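PDB 3IS6: putative permease protein, ABC transporter from Porphyromonas gingivalis, which is probably the membrane-spanning permease of an ABC transporter, represented here by its MacB-like periplasmic core domain. Local coordinates for residues 56-66 with 77-87; 36-46 with 171-182. All coordinates share one frame; numbering follows the deposited sequence.

Both contacts belong to the MacB-like periplasmic core domain, and their centres lie about 14 Å apart. Contact 2 (36-46 with 171-182) closes a long loop of chain, and contact 1 (56-66 with 77-87), a local hairpin, is nested inside it: helix 43-50, which starts in contact 2, leads directly to strand 54-70 of contact 1. That strand and strand 181-186 are antiparallel neighbours in one mixed sheet, so the two contacts meet side by side. A backbone hydrogen bond from Ile-181 N to Thr-60 O (2.9 Å) and a side-chain one between Thr-61 OG1 and Arg-179 NE (2.8 Å) tie them together. Strand 54-70 thus has its hairpin partner 74-83 on one edge and strand 181-186 on the other.

Contact 1 of 2, residues 56-66 with 77-87; sequences LATRTTLYGTS and ETKTLLAEPAF
Glu-84 receives both Thr-58 and Arg-59 where an antiparallel beta hairpin, strands 54-70 and 74-83, opens toward helix 86-90. Its CB lies 3.5 Å from Thr-58 OG1, and CG passes beside the same hydroxyl and the carbonyl of Arg-59. With CG anti to the carbonyl carbon (chi1 -55°) and the chain extended beyond, this acid spans the widening gap between the strands. At CD the carboxylate divides its work. OE1 accepts a short bond from Thr-58 OG1 on its anti lone pair, while OE2 meets Arg-59 NE at 2.9 Å in a salt bridge. The NE-H points almost straight at OE2 (166°) and within the guanidinium plane, yet reaches it from above the carboxylate plane, the two planes standing 80° apart. A water bridges the gap, donating to Thr-58 OG1 and Arg-59 O and accepting from Glu-84 N.

Farther along, Leu-62 CB packs on Leu-81 CD1 at 4.1 Å, on the same face as Thr-60, whose CG2 touches Phe-87 CD1. A classic bulge sets Tyr-63 and Gly-64 opposite Thr-80; Gly-64 takes a backbone shape that a side chain would obstruct. At the bulge itself, Thr-80 N donates to Gly-64 O at 3.0 Å.

Contact 2 of 2, residues 36-46 with 171-182; sequences FSQVSGGVAPA and LNNWIGNDRYIA
Gly-41 and Gly-42 press against two aromatic rings in the tight part of the contact. Gly-41 CA sits over one face of Tyr-180, 3.7 Å from the ring centroid, and Gly-42 CA and Val-43 CA lie over one face of Trp-174, all as CH-pi contacts. Glycine suits both places because a CB would run into Leu-171 CA at the first and Trp-174 NE1 at the second. The indole, with CG anti to its carbonyl carbon (chi1 -70°), meets Ala-46 CB at its edge through CZ2 at 3.6 Å. The Ser-40 hydroxyl OG donates to Gly-176 O at 2.7 Å, backbone Gly-42 N to Asn-173 O at 2.9 Å, and Asn-173 OD1 accepts from Ile-175 N in an Asx turn. Buried Val-39 and Tyr-180 form the firm inner border through two backbone bonds; Arg-179 and Tyr-180 both face Val-39, a classic bulge.

The side of Gln-38 and Asp-178 is looser and more exposed. The extended Gln-38 chain brings NE2 to Asp-178 O at a long 3.3 Å, in the carbonyl plane.

Ala-44 CB packs on Ala-182 CB, small side chains that let helix 43-50 approach strand 181-186; strand 14-23 lies beside Val-39, while helix 196-206 packs on Trp-174 through Met-202 and His-206.

Contact 1 of 2, residues 56-66 with 77-87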
loop_
_atom_site.group_PDB
_atom_site.type_symbol
_atom_site.label_atom_id
_atom_site.label_comp_id
_atom_site.label_asym_id
_atom_site.label_seq_id
_atom_site.Cartn_x
_atom_site.Cartn_y
_atom_site.Cartn_z
ATOM N N LEU A 56 -20.079 -17.303 -3.481
ATOM C CA LEU A 56 -19.409 -16.045 -3.614
ATOM C C LEU A 56 -18.330 -15.956 -2.557
ATOM O O LEU A 56 -18.526 -16.436 -1.485
ATOM C CB LEU A 56 -20.425 -14.938 -3.427
ATOM C CG LEU A 56 -20.023 -13.475 -3.541
ATOM C CD1 LEU A 56 -19.728 -13.173 -4.955
ATOM C CD2 LEU A 56 -21.045 -12.556 -3.032
ATOM N N ALA A 57 -17.200 -15.348 -2.884
ATOM C CA ALA A 57 -16.182 -14.990 -1.921
ATOM C C ALA A 57 -15.690 -13.568 -2.122
ATOM O O ALA A 57 -15.609 -13.107 -3.201
ATOM C CB ALA A 57 -15.074 -15.895 -1.976
ATOM N N THR A 58 -15.372 -12.897 -1.039
ATOM C CA THR A 58 -14.886 -11.540 -1.086
ATOM C C THR A 58 -13.933 -11.255 0.061
ATOM O O THR A 58 -13.923 -11.964 1.005
ATOM C CB THR A 58 -16.033 -10.520 -1.192
ATOM O OG1 THR A 58 -15.542 -9.297 -1.698
ATOM C CG2 THR A 58 -16.707 -10.265 0.117
ATOM N N ARG A 59 -13.147 -10.204 -0.061
ATOM C CA ARG A 59 -12.130 -9.848 0.895
ATOM C C ARG A 59 -12.225 -8.393 1.330
ATOM O O ARG A 59 -12.563 -7.560 0.572
ATOM C CB ARG A 59 -10.751 -10.135 0.329
ATOM C CG ARG A 59 -10.376 -9.332 -0.896
ATOM C CD ARG A 59 -9.141 -9.824 -1.573
ATOM N NE ARG A 59 -9.107 -9.462 -2.972
ATOM C CZ ARG A 59 -8.069 -9.581 -3.773
ATOM N NH1 ARG A 59 -6.927 -10.057 -3.351
ATOM N NH2 ARG A 59 -8.187 -9.221 -5.023
ATOM N N THR A 60 -11.912 -8.137 2.582
ATOM C CA THR A 60 -11.760 -6.798 3.095
ATOM C C THR A 60 -10.473 -6.648 3.906
ATOM O O THR A 60 -9.934 -7.601 4.371
ATOM C CB THR A 60 -12.949 -6.382 3.978
ATOM O OG1 THR A 60 -12.960 -7.147 5.159
ATOM C CG2 THR A 60 -14.235 -6.582 3.285
ATOM N N THR A 61 -9.979 -5.432 4.028
ATOM C CA THR A 61 -8.980 -5.100 5.013
ATOM C C THR A 61 -9.259 -3.747 5.667
ATOM O O THR A 61 -9.513 -2.801 4.996
ATOM C CB THR A 61 -7.546 -5.220 4.466
ATOM O OG1 THR A 61 -6.612 -5.008 5.512
ATOM C CG2 THR A 61 -7.280 -4.243 3.396
ATOM N N LEU A 62 -9.194 -3.689 6.977
ATOM C CA LEU A 62 -9.491 -2.485 7.696
ATOM C C LEU A 62 -8.305 -1.581 7.735
ATOM O O LEU A 62 -7.273 -1.991 8.126
ATOM C CB LEU A 62 -9.862 -2.815 9.117
ATOM C CG LEU A 62 -10.131 -1.646 10.038
ATOM C CD1 LEU A 62 -11.408 -1.006 9.739
ATOM C CD2 LEU A 62 -10.097 -2.052 11.445
ATOM N N TYR A 63 -8.438 -0.375 7.239
ATOM C CA TYR A 63 -7.447 0.626 7.483
ATOM C C TYR A 63 -7.429 1.163 8.894
ATOM O O TYR A 63 -6.406 1.263 9.487
ATOM C CB TYR A 63 -7.492 1.754 6.491
ATOM C CG TYR A 63 -6.405 2.740 6.750
ATOM C CD1 TYR A 63 -5.130 2.504 6.324
ATOM C CD2 TYR A 63 -6.648 3.894 7.468
ATOM C CE1 TYR A 63 -4.150 3.385 6.580
ATOM C CE2 TYR A 63 -5.681 4.770 7.725
ATOM C CZ TYR A 63 -4.427 4.518 7.279
ATOM O OH TYR A 63 -3.440 5.409 7.537
ATOM N N GLY A 64 -8.587 1.487 9.413
ATOM C CA GLY A 64 -8.684 2.061 10.717
ATOM C C GLY A 64 -9.177 3.473 10.676
ATOM O O GLY A 64 -9.723 3.903 9.716
ATOM N N THR A 65 -8.972 4.179 11.755
ATOM C CA THR A 65 -9.513 5.494 11.913
ATOM C C THR A 65 -8.489 6.563 11.630
ATOM O O THR A 65 -7.426 6.532 12.137
ATOM C CB THR A 65 -10.075 5.659 13.305
ATOM O OG1 THR A 65 -11.137 4.732 13.494
ATOM C CG2 THR A 65 -10.613 6.993 13.480
ATOM N N SER A 66 -8.836 7.506 10.785
ATOM C CA SER A 66 -7.955 8.610 10.443
ATOM C C SER A 66 -8.764 9.862 10.153
ATOM O O SER A 66 -9.936 9.798 10.091
ATOM C CB SER A 66 -7.047 8.263 9.286
ATOM O OG SER A 66 -7.686 8.441 8.080
ATOM N N GLU A 77 -13.237 12.576 11.626
ATOM C CA GLU A 77 -12.631 11.314 11.943
ATOM C C GLU A 77 -13.450 10.245 11.249
ATOM O O GLU A 77 -14.631 10.197 11.389
ATOM C CB GLU A 77 -12.612 11.121 13.451
ATOM C CG GLU A 77 -12.092 9.791 13.924
ATOM C CD GLU A 77 -12.344 9.541 15.402
ATOM O OE1 GLU A 77 -13.388 8.979 15.756
ATOM O OE2 GLU A 77 -11.489 9.919 16.208
ATOM N N THR A 78 -12.800 9.422 10.464
ATOM C CA THR A 78 -13.500 8.424 9.716
ATOM C C THR A 78 -12.852 7.057 9.832
ATOM O O THR A 78 -11.664 6.949 9.800
ATOM C CB THR A 78 -13.619 8.826 8.233
ATOM O OG1 THR A 78 -12.523 8.309 7.520
ATOM C CG2 THR A 78 -13.585 10.297 8.066
ATOM N N LYS A 79 -13.657 6.026 9.939
ATOM C CA LYS A 79 -13.164 4.669 9.961
ATOM C C LYS A 79 -13.280 4.060 8.591
ATOM O O LYS A 79 -14.347 3.911 8.070
ATOM C CB LYS A 79 -13.949 3.829 10.945
ATOM C CG LYS A 79 -13.341 2.505 11.184
ATOM C CD LYS A 79 -14.290 1.557 11.788
ATOM C CE LYS A 79 -13.651 0.639 12.715
ATOM N NZ LYS A 79 -14.208 0.840 14.035
ATOM N N THR A 80 -12.153 3.696 8.037
ATOM C CA THR A 80 -12.044 3.327 6.659
ATOM C C THR A 80 -11.763 1.846 6.429
ATOM O O THR A 80 -10.857 1.291 6.967
ATOM C CB THR A 80 -10.946 4.153 5.996
ATOM O OG1 THR A 80 -11.280 5.523 6.049
ATOM C CG2 THR A 80 -10.773 3.764 4.619
ATOM N N LEU A 81 -12.563 1.244 5.595
ATOM C CA LEU A 81 -12.450 -0.129 5.252
ATOM C C LEU A 81 -12.269 -0.293 3.740
ATOM O O LEU A 81 -12.945 0.314 2.975
ATOM C CB LEU A 81 -13.680 -0.875 5.719
ATOM C CG LEU A 81 -13.813 -2.370 5.483
ATOM C CD1 LEU A 81 -12.877 -3.123 6.332
ATOM C CD2 LEU A 81 -15.176 -2.806 5.756
ATOM N N LEU A 82 -11.363 -1.152 3.350
ATOM C CA LEU A 82 -11.110 -1.413 1.966
ATOM C C LEU A 82 -11.852 -2.668 1.521
ATOM O O LEU A 82 -11.735 -3.680 2.132
ATOM C CB LEU A 82 -9.627 -1.570 1.752
ATOM C CG LEU A 82 -8.779 -0.323 1.525
ATOM C CD1 LEU A 82 -8.985 0.640 2.555
ATOM C CD2 LEU A 82 -7.351 -0.656 1.420
ATOM N N ALA A 83 -12.637 -2.547 0.471
ATOM C CA ALA A 83 -13.540 -3.583 0.028
ATOM C C ALA A 83 -13.706 -3.714 -1.486
ATOM O O ALA A 83 -13.324 -2.867 -2.219
ATOM C CB ALA A 83 -14.838 -3.413 0.649
ATOM N N GLU A 84 -14.252 -4.835 -1.899
ATOM C CA GLU A 84 -14.541 -5.131 -3.278
ATOM C C GLU A 84 -15.989 -4.766 -3.588
ATOM O O GLU A 84 -16.777 -4.634 -2.709
ATOM C CB GLU A 84 -14.280 -6.597 -3.589
ATOM C CG GLU A 84 -12.907 -7.099 -3.249
ATOM C CD GLU A 84 -12.674 -8.534 -3.636
ATOM O OE1 GLU A 84 -13.528 -9.378 -3.405
ATOM O OE2 GLU A 84 -11.629 -8.823 -4.186
ATOM N N PRO A 85 -16.341 -4.654 -4.859
ATOM C CA PRO A 85 -17.715 -4.372 -5.209
ATOM C C PRO A 85 -18.634 -5.460 -4.680
ATOM O O PRO A 85 -19.723 -5.189 -4.334
ATOM C CB PRO A 85 -17.661 -4.345 -6.713
ATOM C CG PRO A 85 -16.376 -3.737 -6.970
ATOM C CD PRO A 85 -15.454 -4.280 -5.958
ATOM N N ALA A 86 -18.130 -6.662 -4.540
ATOM C CA ALA A 86 -18.917 -7.761 -4.046
ATOM C C ALA A 86 -19.328 -7.599 -2.589
ATOM O O ALA A 86 -20.228 -8.231 -2.146
ATOM C CB ALA A 86 -18.219 -9.009 -4.256
ATOM N N PHE A 87 -18.680 -6.716 -1.873
ATOM C CA PHE A 87 -19.006 -6.463 -0.492
ATOM C C PHE A 87 -20.444 -6.023 -0.432
ATOM O O PHE A 87 -21.157 -6.368 0.429
ATOM C CB PHE A 87 -18.111 -5.348 0.009
ATOM C CG PHE A 87 -18.361 -4.910 1.421
ATOM C CD1 PHE A 87 -17.703 -5.491 2.461
ATOM C CD2 PHE A 87 -19.178 -3.879 1.699
ATOM C CE1 PHE A 87 -17.900 -5.069 3.724
ATOM C CE2 PHE A 87 -19.355 -3.466 2.962
ATOM C CZ PHE A 87 -18.720 -4.063 3.964
HETATM O O HOH W 1 -15.146 -6.908 -0.183
#

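Contact 2 of 2, residues 36-46 with 171-182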
loop_
_atom_site.group_PDB
_atom_site.type_symbol
_atom_site.label_atom_id
_atom_site.label_comp_id
_atom_site.label_asym_id
_atom_site.label_seq_id
_atom_site.Cartn_x
_atom_site.Cartn_y
_atom_site.Cartn_z
ATOM N N PHE A 36 -5.642 -17.954 13.576
ATOM C CA PHE A 36 -5.850 -16.673 12.917
ATOM C C PHE A 36 -7.262 -16.544 12.379
ATOM O O PHE A 36 -7.866 -17.498 11.977
ATOM C CB PHE A 36 -4.941 -16.447 11.721
ATOM C CG PHE A 36 -3.505 -16.733 11.946
ATOM C CD1 PHE A 36 -2.964 -16.775 13.190
ATOM C CD2 PHE A 36 -2.674 -16.947 10.866
ATOM C CE1 PHE A 36 -1.657 -17.025 13.351
ATOM C CE2 PHE A 36 -1.381 -17.200 11.037
ATOM C CZ PHE A 36 -0.868 -17.237 12.287
ATOM N N SER A 37 -7.772 -15.335 12.394
ATOM C CA SER A 37 -9.057 -15.051 11.833
ATOM C C SER A 37 -8.982 -14.236 10.556
ATOM O O SER A 37 -9.980 -13.891 9.997
ATOM C CB SER A 37 -9.895 -14.327 12.853
ATOM O OG SER A 37 -10.311 -15.204 13.846
ATOM N N GLN A 38 -7.764 -13.961 10.144
ATOM C CA GLN A 38 -7.468 -13.177 8.964
ATOM C C GLN A 38 -6.477 -13.929 8.081
ATOM O O GLN A 38 -5.821 -14.813 8.528
ATOM C CB GLN A 38 -6.971 -11.792 9.345
ATOM C CG GLN A 38 -7.986 -11.003 10.107
ATOM C CD GLN A 38 -7.645 -9.539 10.353
ATOM O OE1 GLN A 38 -8.418 -8.831 10.915
ATOM N NE2 GLN A 38 -6.506 -9.112 9.925
ATOM N N VAL A 39 -6.439 -13.573 6.809
ATOM C CA VAL A 39 -5.666 -14.253 5.806
ATOM C C VAL A 39 -4.895 -13.280 4.914
ATOM O O VAL A 39 -5.094 -12.093 4.947
ATOM C CB VAL A 39 -6.523 -15.113 4.926
ATOM C CG1 VAL A 39 -7.236 -16.164 5.701
ATOM C CG2 VAL A 39 -7.483 -14.288 4.175
ATOM N N SER A 40 -4.013 -13.855 4.121
ATOM C CA SER A 40 -3.254 -13.177 3.094
ATOM C C SER A 40 -4.178 -12.796 1.953
ATOM O O SER A 40 -5.211 -13.360 1.799
ATOM C CB SER A 40 -2.133 -14.078 2.579
ATOM O OG SER A 40 -1.255 -14.487 3.588
ATOM N N GLY A 41 -3.778 -11.841 1.144
ATOM C CA GLY A 41 -4.635 -11.268 0.144
ATOM C C GLY A 41 -5.167 -12.205 -0.903
ATOM O O GLY A 41 -6.250 -12.080 -1.343
ATOM N N GLY A 42 -4.336 -13.141 -1.284
ATOM C CA GLY A 42 -4.592 -14.059 -2.358
ATOM C C GLY A 42 -5.699 -15.044 -2.177
ATOM O O GLY A 42 -6.207 -15.542 -3.117
ATOM N N VAL A 43 -6.013 -15.355 -0.938
ATOM C CA VAL A 43 -6.910 -16.438 -0.623
ATOM C C VAL A 43 -8.335 -16.308 -1.085
ATOM O O VAL A 43 -8.829 -17.201 -1.698
ATOM C CB VAL A 43 -6.947 -16.655 0.870
ATOM C CG1 VAL A 43 -7.835 -17.748 1.203
ATOM C CG2 VAL A 43 -5.616 -16.893 1.379
ATOM N N ALA A 44 -8.994 -15.193 -0.832
ATOM C CA ALA A 44 -10.399 -15.130 -1.179
ATOM C C ALA A 44 -10.709 -15.308 -2.663
ATOM O O ALA A 44 -11.549 -16.053 -2.995
ATOM C CB ALA A 44 -10.995 -13.862 -0.703
ATOM N N PRO A 45 -10.009 -14.629 -3.542
ATOM C CA PRO A 45 -10.294 -14.773 -4.965
ATOM C C PRO A 45 -10.059 -16.183 -5.435
ATOM O O PRO A 45 -10.801 -16.658 -6.225
ATOM C CB PRO A 45 -9.312 -13.824 -5.618
ATOM C CG PRO A 45 -8.560 -13.202 -4.571
ATOM C CD PRO A 45 -9.169 -13.464 -3.280
ATOM N N ALA A 46 -9.031 -16.827 -4.934
ATOM C CA ALA A 46 -8.735 -18.181 -5.293
ATOM C C ALA A 46 -9.830 -19.134 -4.872
ATOM O O ALA A 46 -10.142 -20.055 -5.566
ATOM C CB ALA A 46 -7.456 -18.580 -4.750
ATOM N N LEU A 171 -2.262 -8.120 -2.658
ATOM C CA LEU A 171 -3.469 -8.729 -3.134
ATOM C C LEU A 171 -3.240 -10.153 -3.599
ATOM O O LEU A 171 -4.129 -10.946 -3.566
ATOM C CB LEU A 171 -4.129 -7.886 -4.215
ATOM C CG LEU A 171 -4.655 -6.522 -3.789
ATOM C CD1 LEU A 171 -5.205 -5.771 -4.912
ATOM C CD2 LEU A 171 -5.666 -6.639 -2.754
ATOM N N ASN A 172 -2.045 -10.438 -4.068
ATOM C CA ASN A 172 -1.728 -11.732 -4.608
ATOM C C ASN A 172 -0.932 -12.611 -3.682
ATOM O O ASN A 172 -0.577 -13.685 -4.033
ATOM C CB ASN A 172 -0.965 -11.565 -5.908
ATOM C CG ASN A 172 -1.817 -11.031 -7.011
ATOM O OD1 ASN A 172 -1.382 -10.204 -7.792
ATOM N ND2 ASN A 172 -3.036 -11.492 -7.084
ATOM N N ASN A 173 -0.633 -12.115 -2.510
ATOM C CA ASN A 173 0.183 -12.803 -1.549
ATOM C C ASN A 173 -0.481 -13.998 -0.863
ATOM O O ASN A 173 -1.653 -14.002 -0.641
ATOM C CB ASN A 173 0.675 -11.799 -0.546
ATOM C CG ASN A 173 1.578 -12.384 0.464
ATOM O OD1 ASN A 173 2.525 -13.031 0.146
ATOM N ND2 ASN A 173 1.283 -12.147 1.691
ATOM N N TRP A 174 0.314 -15.018 -0.588
ATOM C CA TRP A 174 -0.093 -16.171 0.179
ATOM C C TRP A 174 0.734 -16.391 1.446
ATOM O O TRP A 174 0.431 -17.229 2.225
ATOM C CB TRP A 174 -0.110 -17.426 -0.683
ATOM C CG TRP A 174 -1.199 -17.450 -1.691
ATOM C CD1 TRP A 174 -1.241 -16.773 -2.832
ATOM C CD2 TRP A 174 -2.399 -18.203 -1.633
ATOM N NE1 TRP A 174 -2.377 -17.038 -3.500
ATOM C CE2 TRP A 174 -3.114 -17.918 -2.775
ATOM C CE3 TRP A 174 -2.937 -19.098 -0.719
ATOM C CZ2 TRP A 174 -4.328 -18.479 -3.033
ATOM C CZ3 TRP A 174 -4.133 -19.647 -0.976
ATOM C CH2 TRP A 174 -4.819 -19.351 -2.122
ATOM N N ILE A 175 1.776 -15.624 1.628
ATOM C CA ILE A 175 2.619 -15.806 2.770
ATOM C C ILE A 175 2.673 -14.589 3.678
ATOM O O ILE A 175 3.240 -13.591 3.359
ATOM C CB ILE A 175 4.033 -16.177 2.295
ATOM C CG1 ILE A 175 4.024 -17.588 1.728
ATOM C CG2 ILE A 175 4.990 -16.124 3.387
ATOM C CD1 ILE A 175 5.217 -17.935 0.929
ATOM N N GLY A 176 2.062 -14.710 4.829
ATOM C CA GLY A 176 2.097 -13.650 5.795
ATOM C C GLY A 176 1.238 -12.467 5.453
ATOM O O GLY A 176 0.387 -12.551 4.605
ATOM N N ASN A 177 1.475 -11.364 6.147
ATOM C CA ASN A 177 0.695 -10.171 5.920
ATOM C C ASN A 177 -0.772 -10.540 5.979
ATOM O O ASN A 177 -1.489 -10.252 5.073
ATOM C CB ASN A 177 1.051 -9.550 4.592
ATOM C CG ASN A 177 0.481 -8.150 4.407
ATOM O OD1 ASN A 177 0.507 -7.332 5.304
ATOM N ND2 ASN A 177 -0.017 -7.879 3.211
ATOM N N ASP A 178 -1.176 -11.219 7.054
ATOM C CA ASP A 178 -2.507 -11.781 7.181
ATOM C C ASP A 178 -3.455 -10.687 7.631
ATOM O O ASP A 178 -3.949 -10.729 8.703
ATOM C CB ASP A 178 -2.535 -12.864 8.265
ATOM C CG ASP A 178 -1.409 -13.864 8.152
ATOM O OD1 ASP A 178 -1.454 -14.684 7.255
ATOM O OD2 ASP A 178 -0.498 -13.861 8.982
ATOM N N ARG A 179 -3.663 -9.687 6.804
ATOM C CA ARG A 179 -4.465 -8.550 7.168
ATOM C C ARG A 179 -5.865 -8.489 6.565
ATOM O O ARG A 179 -6.543 -7.543 6.782
ATOM C CB ARG A 179 -3.715 -7.270 6.842
ATOM C CG ARG A 179 -3.582 -6.980 5.378
ATOM C CD ARG A 179 -2.940 -5.649 5.158
ATOM N NE ARG A 179 -3.816 -4.588 5.546
ATOM C CZ ARG A 179 -3.460 -3.351 5.783
ATOM N NH1 ARG A 179 -2.220 -2.979 5.661
ATOM N NH2 ARG A 179 -4.360 -2.486 6.141
ATOM N N TYR A 180 -6.262 -9.503 5.814
ATOM C CA TYR A 180 -7.538 -9.534 5.128
ATOM C C TYR A 180 -8.540 -10.492 5.780
ATOM O O TYR A 180 -8.188 -11.510 6.251
ATOM C CB TYR A 180 -7.370 -9.975 3.676
ATOM C CG TYR A 180 -6.504 -9.103 2.810
ATOM C CD1 TYR A 180 -7.043 -8.210 1.953
ATOM C CD2 TYR A 180 -5.140 -9.202 2.854
ATOM C CE1 TYR A 180 -6.250 -7.402 1.178
ATOM C CE2 TYR A 180 -4.349 -8.418 2.090
ATOM C CZ TYR A 180 -4.908 -7.520 1.252
ATOM O OH TYR A 180 -4.119 -6.743 0.496
ATOM N N ILE A 181 -9.797 -10.148 5.752
ATOM C CA ILE A 181 -10.814 -11.048 6.179
ATOM C C ILE A 181 -11.477 -11.572 4.928
ATOM O O ILE A 181 -11.848 -10.832 4.075
ATOM C CB ILE A 181 -11.861 -10.383 7.016
ATOM C CG1 ILE A 181 -11.265 -9.721 8.241
ATOM C CG2 ILE A 181 -12.857 -11.363 7.432
ATOM C CD1 ILE A 181 -12.206 -8.958 8.978
ATOM N N ALA A 182 -11.604 -12.870 4.839
ATOM C CA ALA A 182 -12.186 -13.468 3.676
ATOM C C ALA A 182 -13.515 -14.076 4.027
ATOM O O ALA A 182 -13.588 -14.934 4.839
ATOM C CB ALA A 182 -11.295 -14.493 3.158
HETATM O O HOH W 2 -10.583 -14.415 7.323
HETATM O O HOH W 3 -1.203 -10.506 2.164
#